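Long-range contacts in N(G),N(G)-dimethylarginine dimethylaminohydrolase (Pseudomonas aeruginosa, PDB 1H70), which hydrolyses N(G),N(G)-dimethyl-L-arginine and N(G)-monomethyl-L-arginine to L-citrulline, releasing dimethylamine or methylamine: residues F3-A8 against D47-L52; R41-C46 against R212-A217; E109-V114 against N135-R140; H125-E130 against S154-E159. The protein carries 1 engineered substitution. One frame throughout, in Å; residues are numbered along the deposited sequence.

Contact 1: F3-A8 against D47-L52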
loop_
_atom_site.group_PDB
_atom_site.type_symbol
_atom_site.label_atom_id
_atom_site.label_comp_id
_atom_site.label_asym_id
_atom_site.label_seq_id
_atom_site.Cartn_x
_atom_site.Cartn_y
_atom_site.Cartn_z
ATOM N N PHE A 3 -8.167 9.781 8.695
ATOM C CA PHE A 3 -8.099 8.381 9.075
ATOM C C PHE A 3 -8.185 8.291 10.596
ATOM O O PHE A 3 -7.718 9.204 11.291
ATOM C CB PHE A 3 -6.769 7.793 8.629
ATOM C CG PHE A 3 -6.641 7.575 7.147
ATOM C CD1 PHE A 3 -5.438 7.866 6.505
ATOM C CD2 PHE A 3 -7.687 7.050 6.410
ATOM C CE1 PHE A 3 -5.301 7.643 5.156
ATOM C CE2 PHE A 3 -7.564 6.834 5.040
ATOM C CZ PHE A 3 -6.382 7.134 4.405
ATOM N N LYS A 4 -8.748 7.204 11.121
ATOM C CA LYS A 4 -8.824 7.037 12.565
ATOM C C LYS A 4 -7.926 5.884 12.994
ATOM O O LYS A 4 -7.486 5.853 14.134
ATOM C CB LYS A 4 -10.249 6.738 13.038
ATOM C CG LYS A 4 -11.300 7.743 12.578
ATOM C CD LYS A 4 -12.490 7.834 13.535
ATOM C CE LYS A 4 -13.292 9.130 13.308
ATOM N NZ LYS A 4 -14.225 9.112 12.130
ATOM N N HIS A 5 -7.684 4.945 12.078
ATOM C CA HIS A 5 -6.899 3.755 12.403
ATOM C C HIS A 5 -5.882 3.296 11.356
ATOM O O HIS A 5 -6.028 3.514 10.150
ATOM C CB HIS A 5 -7.805 2.516 12.541
ATOM C CG HIS A 5 -8.953 2.624 13.498
ATOM N ND1 HIS A 5 -8.794 2.557 14.862
ATOM C CD2 HIS A 5 -10.288 2.714 13.282
ATOM C CE1 HIS A 5 -9.975 2.642 15.454
ATOM N NE2 HIS A 5 -10.901 2.735 14.517
ATOM N N ILE A 6 -4.894 2.563 11.860
ATOM C CA ILE A 6 -3.870 1.924 11.084
ATOM C C ILE A 6 -3.719 0.494 11.605
ATOM O O ILE A 6 -3.839 0.276 12.813
ATOM C CB ILE A 6 -2.563 2.757 11.257
ATOM C CG1 ILE A 6 -2.559 3.774 10.094
ATOM C CG2 ILE A 6 -1.329 1.900 11.345
ATOM C CD1 ILE A 6 -2.171 5.134 10.430
ATOM N N ILE A 7 -3.505 -0.463 10.695
ATOM C CA ILE A 7 -3.169 -1.843 11.068
ATOM C C ILE A 7 -1.782 -2.110 10.468
ATOM O O ILE A 7 -1.501 -1.717 9.323
ATOM C CB ILE A 7 -4.158 -2.890 10.527
ATOM C CG1 ILE A 7 -5.551 -2.660 11.109
ATOM C CG2 ILE A 7 -3.669 -4.305 10.810
ATOM C CD1 ILE A 7 -6.650 -3.338 10.317
ATOM N N ALA A 8 -0.924 -2.800 11.211
ATOM C CA ALA A 8 0.433 -3.142 10.738
ATOM C C ALA A 8 0.796 -4.495 11.329
ATOM O O ALA A 8 0.080 -4.990 12.224
ATOM C CB ALA A 8 1.458 -2.102 11.194
ATOM N N ASP A 47 -2.138 11.093 14.857
ATOM C CA ASP A 47 -3.500 11.129 15.375
ATOM C C ASP A 47 -4.379 9.961 14.928
ATOM O O ASP A 47 -5.558 10.120 14.619
ATOM C CB ASP A 47 -4.135 12.485 15.083
ATOM C CG ASP A 47 -3.352 13.581 15.758
ATOM O OD1 ASP A 47 -2.595 13.263 16.715
ATOM O OD2 ASP A 47 -3.404 14.739 15.341
ATOM N N VAL A 48 -3.804 8.762 14.967
ATOM C CA VAL A 48 -4.566 7.557 14.642
ATOM C C VAL A 48 -4.295 6.531 15.735
ATOM O O VAL A 48 -3.291 6.670 16.454
ATOM C CB VAL A 48 -4.087 6.937 13.312
ATOM C CG1 VAL A 48 -4.470 7.812 12.132
ATOM C CG2 VAL A 48 -2.548 6.741 13.304
ATOM N N ASP A 49 -5.169 5.547 15.949
ATOM C CA ASP A 49 -4.718 4.487 16.863
ATOM C C ASP A 49 -4.155 3.403 15.974
ATOM O O ASP A 49 -4.487 3.338 14.784
ATOM C CB ASP A 49 -5.708 4.002 17.919
ATOM C CG ASP A 49 -7.039 3.787 17.374
ATOM O OD1 ASP A 49 -7.036 3.054 16.360
ATOM O OD2 ASP A 49 -8.084 4.258 17.928
ATOM N N ILE A 50 -3.277 2.577 16.534
ATOM C CA ILE A 50 -2.528 1.617 15.769
ATOM C C ILE A 50 -2.813 0.226 16.291
ATOM O O ILE A 50 -2.815 0.054 17.503
ATOM C CB ILE A 50 -1.015 1.930 15.957
ATOM C CG1 ILE A 50 -0.682 3.288 15.327
ATOM C CG2 ILE A 50 -0.128 0.800 15.447
ATOM C CD1 ILE A 50 0.515 4.015 15.935
ATOM N N THR A 51 -3.103 -0.714 15.391
ATOM C CA THR A 51 -3.269 -2.111 15.771
ATOM C C THR A 51 -2.066 -2.822 15.187
ATOM O O THR A 51 -1.947 -2.905 13.977
ATOM C CB THR A 51 -4.580 -2.677 15.205
ATOM O OG1 THR A 51 -5.658 -1.956 15.808
ATOM C CG2 THR A 51 -4.726 -4.167 15.570
ATOM N N LEU A 52 -1.183 -3.330 16.036
ATOM C CA LEU A 52 0.047 -3.944 15.609
ATOM C C LEU A 52 -0.010 -5.434 15.849
ATOM O O LEU A 52 -0.021 -5.864 16.986
ATOM C CB LEU A 52 1.198 -3.288 16.387
ATOM C CG LEU A 52 2.631 -3.784 16.194
ATOM C CD1 LEU A 52 3.027 -3.821 14.711
ATOM C CD2 LEU A 52 3.595 -2.885 16.998
HETATM O O HOH W 1 -8.465 7.153 16.585
HETATM O O HOH W 2 -5.962 0.581 14.862
#
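Ile6 and Ile50 sit opposite each other where strands 5-8 and 49-52 run side by side in the same direction. The strands belong to a beta-alpha-beta unit of the alpha/beta propeller of the DDAH family. Its connecting helix is 29-43.

Four backbone bonds set the parallel pairing. Asp49 N donates to Lys4 O (3.0 Å) and Thr51 N to Ile6 O (2.9 Å). In return, Ile6 N donates to Asp49 O and Ala8 N to Thr51 O. Ile6, Asp49 and Thr51 therefore each use both N-H and C=O across the pair.

The apolar contacts lie on the face of Ile6, Ile50, Ala8 and Leu52, which packs on helix 29-43. Ile6 CD1 presses on Val48 CG2 at 3.3 Å, tighter than usual for two methyl carbons. Ile6 chi1 (-92°) and chi2 (137°) are both away from the staggered positions, consistent with strain here. Further along, Ala8 CB meets Leu52 CD1 at 4.2 Å.

The polar contacts lie on the face of His5, Asp49, Ile7 and Thr51. The His5 ring and the Asp49 carboxylate lie alongside each other, their planes 36° apart. His5 ND1 donates to Asp49 OD1 in a His-carboxylate bond. The modelled 2.4 Å between His5 ND1 and Asp49 OD1 is very short, so its exact length is doubtful. Water 2 lies 2.7 Å from Thr51 OG1 and 3.0 Å from Ile6 O.

The two faces thus differ in chemistry. One is hydrocarbon against a helix; the other carries the polar groups and water 2 beside the buried Ile7.

Contact 2: R41-C46 against R212-A217; sequences RALQTC and RVIMPA
Ile214 and Leu43 meet where the C-terminal end of helix 29-43 lies over strand 212-216. The helix is the crossover of the beta-alpha-beta unit that links strands 5-9 and 49-53. The contact therefore joins that unit to the separate sheet of strands 207-209, 212-216 and 232-236.

The close part is apolar and buried. One methyl, Ile214 CD1, makes all the helix contacts of its side chain. It lies 3.6 Å from Leu43 CD2, and the two side chains cross at about a right angle. Ala42 CB and Cys46 SG each lie 4.1 Å from Ile214 CD1. Cys46 SG also presses on Arg212 CG at 3.3 Å. The Arg212 chain has chi1 at -22°, near eclipsed, which leaves CG against the sulfur.

The other side is polar and held more loosely. The Arg212 guanidinium approaches the turn of residues 43 to 46 with Cys46 CA over one face. Its NE and NH1 both point to Thr45 O, but both bonds are weak, and NH1 is bent to 125°. The firmer partners lie next door: NH1 forms a salt bridge with Asp47, and NH2 donates to Asn210 O. Thr45 is exposed here, but its hydroxyl turns back to the helix end. Thr45 OG1 donates to Ala42 O at 2.7 Å, in the carbonyl plane, and Ala42 O also accepts from Thr45 N.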
loop_
_atom_site.group_PDB
_atom_site.type_symbol
_atom_site.label_atom_id
_atom_site.label_comp_id
_atom_site.label_asym_id
_atom_site.label_seq_id
_atom_site.Cartn_x
_atom_site.Cartn_y
_atom_site.Cartn_z
ATOM N N ARG A 41 6.645 4.509 15.119
ATOM C CA ARG A 41 6.813 5.724 15.907
ATOM C C ARG A 41 6.393 6.943 15.122
ATOM O O ARG A 41 5.903 7.894 15.701
ATOM C CB ARG A 41 8.253 5.881 16.424
ATOM C CG ARG A 41 8.705 4.717 17.285
ATOM C CD ARG A 41 10.044 5.005 17.969
ATOM N NE ARG A 41 9.862 6.001 19.025
ATOM C CZ ARG A 41 10.840 6.398 19.840
ATOM N NH1 ARG A 41 12.048 5.876 19.684
ATOM N NH2 ARG A 41 10.629 7.315 20.793
ATOM N N ALA A 42 6.617 6.933 13.806
ATOM C CA ALA A 42 6.153 8.021 12.945
ATOM C C ALA A 42 4.619 8.005 12.942
ATOM O O ALA A 42 3.962 9.052 13.064
ATOM C CB ALA A 42 6.675 7.809 11.531
ATOM N N LEU A 43 4.023 6.822 12.789
ATOM C CA LEU A 43 2.572 6.693 12.770
ATOM C C LEU A 43 1.935 7.082 14.096
ATOM O O LEU A 43 0.776 7.527 14.133
ATOM C CB LEU A 43 2.127 5.283 12.340
ATOM C CG LEU A 43 2.308 4.980 10.845
ATOM C CD1 LEU A 43 2.354 3.482 10.580
ATOM C CD2 LEU A 43 1.208 5.657 10.010
ATOM N N GLN A 44 2.673 6.964 15.195
ATOM C CA GLN A 44 2.165 7.378 16.498
ATOM C C GLN A 44 1.980 8.898 16.608
ATOM O O GLN A 44 1.327 9.366 17.553
ATOM C CB GLN A 44 3.132 6.934 17.604
ATOM C CG GLN A 44 3.066 5.467 18.006
ATOM C CD GLN A 44 4.125 5.109 19.055
ATOM O OE1 GLN A 44 3.893 5.263 20.274
ATOM N NE2 GLN A 44 5.232 4.604 18.620
ATOM N N THR A 45 2.540 9.651 15.660
ATOM C CA THR A 45 2.396 11.115 15.651
ATOM C C THR A 45 1.323 11.601 14.702
ATOM O O THR A 45 1.143 12.815 14.537
ATOM C CB THR A 45 3.713 11.832 15.276
ATOM O OG1 THR A 45 4.023 11.675 13.881
ATOM C CG2 THR A 45 4.898 11.232 16.037
ATOM N N CYS A 46 0.573 10.683 14.106
ATOM C CA CYS A 46 -0.419 11.068 13.100
ATOM C C CYS A 46 -1.879 11.048 13.560
ATOM O O CYS A 46 -2.761 10.975 12.749
ATOM C CB CYS A 46 -0.259 10.193 11.845
ATOM S SG CYS A 46 1.364 10.328 11.056
ATOM N N ARG A 212 -0.064 14.584 7.386
ATOM C CA ARG A 212 1.339 14.211 7.491
ATOM C C ARG A 212 1.594 13.370 6.243
ATOM O O ARG A 212 0.641 12.755 5.721
ATOM C CB ARG A 212 1.642 13.306 8.693
ATOM C CG ARG A 212 0.619 13.357 9.850
ATOM C CD ARG A 212 0.877 14.444 10.781
ATOM N NE ARG A 212 0.309 14.548 12.125
ATOM C CZ ARG A 212 -0.873 14.848 12.666
ATOM N NH1 ARG A 212 -0.888 14.930 13.995
ATOM N NH2 ARG A 212 -2.032 14.997 11.998
ATOM N N VAL A 213 2.814 13.339 5.742
ATOM C CA VAL A 213 3.108 12.452 4.617
ATOM C C VAL A 213 4.351 11.686 5.041
ATOM O O VAL A 213 5.405 12.282 5.328
ATOM C CB VAL A 213 3.294 13.124 3.252
ATOM C CG1 VAL A 213 3.903 12.113 2.277
ATOM C CG2 VAL A 213 1.973 13.594 2.662
ATOM N N ILE A 214 4.220 10.368 5.133
ATOM C CA ILE A 214 5.339 9.519 5.546
ATOM C C ILE A 214 6.027 9.008 4.287
ATOM O O ILE A 214 5.353 8.473 3.389
ATOM C CB ILE A 214 4.869 8.374 6.455
ATOM C CG1 ILE A 214 4.360 8.955 7.794
ATOM C CG2 ILE A 214 6.019 7.405 6.724
ATOM C CD1 ILE A 214 3.661 7.948 8.700
ATOM N N MET A 215 7.336 9.197 4.175
ATOM C CA MET A 215 8.030 8.807 2.950
ATOM C C MET A 215 9.366 8.171 3.317
ATOM O O MET A 215 9.853 8.371 4.446
ATOM C CB MET A 215 8.291 10.059 2.077
ATOM C CG MET A 215 9.350 10.951 2.709
ATOM S SD MET A 215 9.800 12.410 1.697
ATOM C CE MET A 215 10.419 11.592 0.274
ATOM N N PRO A 216 9.956 7.422 2.386
ATOM C CA PRO A 216 11.277 6.812 2.611
ATOM C C PRO A 216 12.347 7.899 2.756
ATOM O O PRO A 216 12.304 8.959 2.084
ATOM C CB PRO A 216 11.525 6.004 1.336
ATOM C CG PRO A 216 10.634 6.604 0.298
ATOM C CD PRO A 216 9.425 7.107 1.048
ATOM N N ALA A 217 13.300 7.648 3.645
ATOM C CA ALA A 217 14.393 8.600 3.861
ATOM C C ALA A 217 15.427 8.429 2.742
ATOM O O ALA A 217 15.596 7.317 2.244
ATOM C CB ALA A 217 15.039 8.354 5.197
#

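Contact 3: E109-V114 against N135-R140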
loop_
_atom_site.group_PDB
_atom_site.type_symbol
_atom_site.label_atom_id
_atom_site.label_comp_id
_atom_site.label_asym_id
_atom_site.label_seq_id
_atom_site.Cartn_x
_atom_site.Cartn_y
_atom_site.Cartn_z
ATOM N N GLU A 109 -13.110 -13.991 -4.662
ATOM C CA GLU A 109 -13.085 -15.448 -4.789
ATOM C C GLU A 109 -12.485 -15.893 -6.108
ATOM O O GLU A 109 -12.330 -15.092 -7.016
ATOM C CB GLU A 109 -14.497 -16.015 -4.855
ATOM C CG GLU A 109 -15.467 -15.742 -3.744
ATOM C CD GLU A 109 -16.809 -16.346 -4.132
ATOM O OE1 GLU A 109 -16.985 -16.727 -5.318
ATOM O OE2 GLU A 109 -17.669 -16.436 -3.241
ATOM N N ALA A 110 -12.191 -17.185 -6.228
ATOM C CA ALA A 110 -11.684 -17.709 -7.493
ATOM C C ALA A 110 -12.750 -17.499 -8.547
ATOM O O ALA A 110 -13.946 -17.487 -8.255
ATOM C CB ALA A 110 -11.359 -19.199 -7.369
ATOM N N PRO A 111 -12.336 -17.317 -9.799
ATOM C CA PRO A 111 -10.932 -17.338 -10.221
ATOM C C PRO A 111 -10.227 -15.975 -10.220
ATOM O O PRO A 111 -9.273 -15.737 -10.980
ATOM C CB PRO A 111 -11.055 -17.872 -11.649
ATOM C CG PRO A 111 -12.360 -17.247 -12.145
ATOM C CD PRO A 111 -13.256 -17.128 -10.936
ATOM N N GLY A 112 -10.650 -15.097 -9.333
ATOM C CA GLY A 112 -10.057 -13.767 -9.235
ATOM C C GLY A 112 -8.836 -13.773 -8.326
ATOM O O GLY A 112 -8.713 -14.605 -7.434
ATOM N N THR A 113 -7.947 -12.822 -8.553
ATOM C CA THR A 113 -6.718 -12.704 -7.813
ATOM C C THR A 113 -6.582 -11.178 -7.588
ATOM O O THR A 113 -6.743 -10.400 -8.526
ATOM C CB THR A 113 -5.722 -13.395 -8.782
ATOM O OG1 THR A 113 -5.280 -14.697 -8.304
ATOM C CG2 THR A 113 -4.646 -12.561 -9.195
ATOM N N VAL A 114 -6.420 -10.708 -6.346
ATOM C CA VAL A 114 -6.250 -9.256 -6.111
ATOM C C VAL A 114 -5.242 -9.048 -4.989
ATOM O O VAL A 114 -5.297 -9.773 -4.016
ATOM C CB VAL A 114 -7.529 -8.521 -5.627
ATOM C CG1 VAL A 114 -7.240 -7.073 -5.204
ATOM C CG2 VAL A 114 -8.612 -8.463 -6.714
ATOM N N ASN A 135 -5.471 -9.808 -11.304
ATOM C CA ASN A 135 -5.994 -10.071 -12.640
ATOM C C ASN A 135 -7.329 -9.362 -12.901
ATOM O O ASN A 135 -7.960 -8.852 -11.996
ATOM C CB ASN A 135 -6.025 -11.571 -12.940
ATOM C CG ASN A 135 -7.014 -12.357 -12.127
ATOM O OD1 ASN A 135 -7.928 -11.807 -11.494
ATOM N ND2 ASN A 135 -6.853 -13.692 -12.159
ATOM N N ALA A 136 -7.724 -9.294 -14.169
ATOM C CA ALA A 136 -8.952 -8.622 -14.573
ATOM C C ALA A 136 -10.221 -9.155 -13.892
ATOM O O ALA A 136 -11.164 -8.410 -13.648
ATOM C CB ALA A 136 -9.083 -8.735 -16.094
ATOM N N GLU A 137 -10.262 -10.451 -13.611
ATOM C CA GLU A 137 -11.426 -11.043 -12.941
ATOM C C GLU A 137 -11.482 -10.540 -11.500
ATOM O O GLU A 137 -12.540 -10.212 -10.999
ATOM C CB GLU A 137 -11.380 -12.564 -12.958
ATOM C CG GLU A 137 -12.401 -13.284 -12.073
ATOM C CD GLU A 137 -13.870 -12.972 -12.366
ATOM O OE1 GLU A 137 -14.183 -12.500 -13.475
ATOM O OE2 GLU A 137 -14.729 -13.225 -11.488
ATOM N N GLY A 138 -10.317 -10.455 -10.856
ATOM C CA GLY A 138 -10.226 -9.952 -9.487
ATOM C C GLY A 138 -10.638 -8.486 -9.435
ATOM O O GLY A 138 -11.371 -8.046 -8.537
ATOM N N ALA A 139 -10.133 -7.713 -10.381
ATOM C CA ALA A 139 -10.509 -6.303 -10.484
ATOM C C ALA A 139 -12.007 -6.183 -10.651
ATOM O O ALA A 139 -12.654 -5.331 -10.038
ATOM C CB ALA A 139 -9.803 -5.636 -11.670
ATOM N N ARG A 140 -12.574 -7.007 -11.531
ATOM C CA ARG A 140 -14.018 -7.003 -11.774
ATOM C C ARG A 140 -14.813 -7.253 -10.492
ATOM O O ARG A 140 -15.748 -6.534 -10.188
ATOM C CB ARG A 140 -14.360 -8.089 -12.792
ATOM C CG ARG A 140 -15.851 -8.163 -13.158
ATOM C CD ARG A 140 -16.226 -9.448 -13.873
ATOM N NE ARG A 140 -16.263 -10.597 -12.976
ATOM C CZ ARG A 140 -17.257 -10.850 -12.137
ATOM N NH1 ARG A 140 -18.281 -10.010 -12.064
ATOM N NH2 ARG A 140 -17.227 -11.930 -11.367
#
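A chi1 of 68° sets Asn135 CG between the backbone N and the carbonyl carbon, and a small chi2 of 15° then places OD1 within reach of Thr113 N and Gly138 N. Asn135 is the N-cap of helix 136-148.

Asn135 OD1 takes both N-H groups. Gly138 N comes nearly along the C=O axis at 2.8 Å, the capping bond. Thr113 N comes from the loop at 3.1 Å, above the carbonyl plane. Asn135 N donates back to Thr113 O, also at 3.1 Å. The cap residue thus ties the loop to the helix by backbone and side chain together. The ND2 group adds a weak bond to Pro111 O. The Thr113 and Asn135 side chains cross at about a right angle, with ND2 near Thr113 CB. The Thr113 side chain is about 6 Å from that of Arg133, which lines the citrulline pocket.

Next to the cap, Gly112 CA and Gly138 CA come within 3.8 Å. Neither residue has a side chain, which lets the backbones approach so closely. Val114 CG2 packs on Gly138 O at 3.3 Å. Glu137 CG rests 3.7 Å from Gly112 CA and near the ring of Pro111, which follows a cis peptide. Arg140 grips the Glu137 carboxylate side-on in a salt bridge, NE to OE1 and NH2 to OE2, with Arg140 NH2 2.8 Å from Glu137 OE2.

The loop lies between strands 105-107 and 119-122 in the chain. It covers the first turn of helix 136-148, whose Ala136 and Ala139 face strand 125-130.

Contact 4: H125-E130 against S154-E159; sequences HFYIGE and SVVRLE
Strands 125-130 and 154-157 are the two parallel strands of a beta-alpha-beta unit, paired with Ile128 beside Val155 and joined by helix 136-148. Strand 125-130 is the middle of three, with strand 119-122 antiparallel on its other edge.

Ile128 is bonded through both its backbone groups: its N donates to Ser154 O (2.9 Å), and its O accepts from Val156 N (2.8 Å). Ser154 N to Phe126 O and Glu130 N to Val156 O extend the pairing at either end.

At the start of the pair, His125 CG is anti to the backbone N (chi1 -167°). Its NE2 meets Ser154 OG at the ring edge, 2.8 Å away and nearly straight at 170°; either atom could be the donor. His125 ND1 is hydrogen-bonded to Ser152 OG. His125 CD2 lies 3.5 Å above the centre of one face of the Tyr127 ring. Tyr127 CD2 in turn touches Val156 CG2.

At the far end, Arg157 NH1 forms a salt bridge with Glu130 OE1 at 3.0 Å. The oxygen lies in the guanidinium plane, but the nitrogen stands 58° above the carboxylate plane. Val155 CG1 covers the centre of one guanidinium face. Leu158 CD2 packs 3.9 Å from Gly129 CA. The Leu158 side chain is about 6 Å from that of His163, the probable proton donor.

Side-chain bonds add to the backbone pairing at both ends. Bonds at both ring nitrogens restrict rotation of His125, while the Glu130-Arg157 salt bridge brings opposite charges together, probably balancing them, at the exposed Arg157.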
loop_
_atom_site.group_PDB
_atom_site.type_symbol
_atom_site.label_atom_id
_atom_site.label_comp_id
_atom_site.label_asym_id
_atom_site.label_seq_id
_atom_site.Cartn_x
_atom_site.Cartn_y
_atom_site.Cartn_z
ATOM N N HIS A 125 -13.441 6.963 -5.359
ATOM C CA HIS A 125 -13.037 6.223 -6.556
ATOM C C HIS A 125 -11.810 5.382 -6.245
ATOM O O HIS A 125 -10.895 5.857 -5.556
ATOM C CB HIS A 125 -12.727 7.118 -7.764
ATOM C CG HIS A 125 -12.616 6.345 -9.039
ATOM N ND1 HIS A 125 -13.726 5.956 -9.763
ATOM C CD2 HIS A 125 -11.542 5.834 -9.693
ATOM C CE1 HIS A 125 -13.337 5.257 -10.820
ATOM N NE2 HIS A 125 -12.014 5.179 -10.804
ATOM N N PHE A 126 -11.803 4.149 -6.745
ATOM C CA PHE A 126 -10.665 3.240 -6.516
ATOM C C PHE A 126 -10.029 2.819 -7.826
ATOM O O PHE A 126 -10.669 2.155 -8.638
ATOM C CB PHE A 126 -11.106 2.007 -5.713
ATOM C CG PHE A 126 -11.506 2.323 -4.290
ATOM C CD1 PHE A 126 -12.766 2.845 -4.015
ATOM C CD2 PHE A 126 -10.625 2.132 -3.250
ATOM C CE1 PHE A 126 -13.124 3.144 -2.692
ATOM C CE2 PHE A 126 -10.962 2.427 -1.945
ATOM C CZ PHE A 126 -12.230 2.946 -1.673
ATOM N N TYR A 127 -8.766 3.211 -8.055
ATOM C CA TYR A 127 -8.069 2.840 -9.281
ATOM C C TYR A 127 -7.377 1.516 -8.999
ATOM O O TYR A 127 -6.656 1.396 -8.004
ATOM C CB TYR A 127 -6.988 3.852 -9.678
ATOM C CG TYR A 127 -7.548 5.179 -10.083
ATOM C CD1 TYR A 127 -7.686 6.182 -9.156
ATOM C CD2 TYR A 127 -7.936 5.419 -11.395
ATOM C CE1 TYR A 127 -8.209 7.432 -9.504
ATOM C CE2 TYR A 127 -8.464 6.662 -11.766
ATOM C CZ TYR A 127 -8.606 7.651 -10.800
ATOM O OH TYR A 127 -9.119 8.913 -11.157
ATOM N N ILE A 128 -7.607 0.545 -9.873
ATOM C CA ILE A 128 -7.078 -0.800 -9.693
ATOM C C ILE A 128 -6.160 -1.237 -10.835
ATOM O O ILE A 128 -6.608 -1.349 -11.982
ATOM C CB ILE A 128 -8.248 -1.804 -9.618
ATOM C CG1 ILE A 128 -9.230 -1.456 -8.510
ATOM C CG2 ILE A 128 -7.677 -3.219 -9.407
ATOM C CD1 ILE A 128 -10.454 -2.392 -8.496
ATOM N N GLY A 129 -4.880 -1.489 -10.535
ATOM C CA GLY A 129 -3.959 -1.911 -11.582
ATOM C C GLY A 129 -4.098 -3.376 -11.986
ATOM O O GLY A 129 -4.357 -4.264 -11.147
ATOM N N GLU A 130 -3.972 -3.641 -13.289
ATOM C CA GLU A 130 -4.010 -5.008 -13.804
ATOM C C GLU A 130 -2.540 -5.415 -13.840
ATOM O O GLU A 130 -1.801 -4.974 -14.716
ATOM C CB GLU A 130 -4.626 -5.108 -15.201
ATOM C CG GLU A 130 -4.600 -6.537 -15.773
ATOM C CD GLU A 130 -5.150 -6.613 -17.191
ATOM O OE1 GLU A 130 -4.999 -5.634 -17.949
ATOM O OE2 GLU A 130 -5.770 -7.646 -17.541
ATOM N N SER A 154 -12.095 1.591 -11.295
ATOM C CA SER A 154 -11.739 1.477 -12.706
ATOM C C SER A 154 -10.425 0.722 -12.802
ATOM O O SER A 154 -9.741 0.593 -11.780
ATOM C CB SER A 154 -11.631 2.859 -13.357
ATOM O OG SER A 154 -10.673 3.685 -12.702
ATOM N N VAL A 155 -10.107 0.192 -13.986
ATOM C CA VAL A 155 -8.871 -0.568 -14.174
ATOM C C VAL A 155 -7.823 0.278 -14.866
ATOM O O VAL A 155 -8.138 1.010 -15.832
ATOM C CB VAL A 155 -9.111 -1.864 -14.979
ATOM C CG1 VAL A 155 -7.832 -2.633 -15.243
ATOM C CG2 VAL A 155 -10.068 -2.756 -14.220
ATOM N N VAL A 156 -6.597 0.209 -14.352
ATOM C CA VAL A 156 -5.458 0.897 -14.942
ATOM C C VAL A 156 -4.512 -0.174 -15.465
ATOM O O VAL A 156 -4.153 -1.091 -14.735
ATOM C CB VAL A 156 -4.698 1.766 -13.897
ATOM C CG1 VAL A 156 -3.458 2.400 -14.539
ATOM C CG2 VAL A 156 -5.619 2.868 -13.355
ATOM N N ARG A 157 -4.092 -0.061 -16.724
ATOM C CA ARG A 157 -3.203 -1.063 -17.304
ATOM C C ARG A 157 -1.758 -0.747 -16.930
ATOM O O ARG A 157 -1.385 0.428 -16.924
ATOM C CB ARG A 157 -3.383 -1.069 -18.830
ATOM C CG ARG A 157 -4.842 -1.165 -19.284
ATOM C CD ARG A 157 -5.587 -2.431 -18.795
ATOM N NE ARG A 157 -7.029 -2.243 -18.994
ATOM C CZ ARG A 157 -7.982 -3.150 -18.887
ATOM N NH1 ARG A 157 -7.713 -4.416 -18.582
ATOM N NH2 ARG A 157 -9.238 -2.780 -19.091
ATOM N N LEU A 158 -0.941 -1.753 -16.604
ATOM C CA LEU A 158 0.475 -1.504 -16.272
ATOM C C LEU A 158 1.355 -2.646 -16.743
ATOM O O LEU A 158 0.889 -3.755 -16.945
ATOM C CB LEU A 158 0.707 -1.236 -14.768
ATOM C CG LEU A 158 0.327 -2.369 -13.802
ATOM C CD1 LEU A 158 1.471 -3.357 -13.635
ATOM C CD2 LEU A 158 -0.113 -1.805 -12.441
ATOM N N GLU A 159 2.642 -2.392 -16.925
ATOM C CA GLU A 159 3.505 -3.477 -17.387
ATOM C C GLU A 159 4.853 -3.503 -16.697
ATOM O O GLU A 159 5.461 -4.573 -16.588
ATOM C CB GLU A 159 3.745 -3.409 -18.909
ATOM C CG GLU A 159 2.579 -3.756 -19.834
ATOM C CD GLU A 159 1.947 -5.138 -19.631
ATOM O OE1 GLU A 159 2.679 -6.147 -19.571
ATOM O OE2 GLU A 159 0.695 -5.247 -19.542
HETATM O O HOH W 3 -0.557 -5.738 -16.668
HETATM O O HOH W 4 -2.155 -4.301 -17.571
#

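Contacts 1 and 4 are both parallel strand pairs of beta-alpha-beta units, but they lie on opposite sides of the chain's centre, consistent with the alpha/beta propeller of the DDAH (pentein) family. Each shares its crossover helix with a neighbour: contact 2 uses the end of helix 29-43, and contact 3 the start of helix 136-148. Contact 1 touches contact 2 where Ile6 CD1 meets Leu43 CD2, and contact 3 touches contact 4 through Ala136 and Ala139. Contact 2 is mostly buried and apolar; the other three are only partly buried. The strand pairs depend on backbone bonds, contact 3 on a helix cap, and contact 2 on methyl packing with weak arginine bonds.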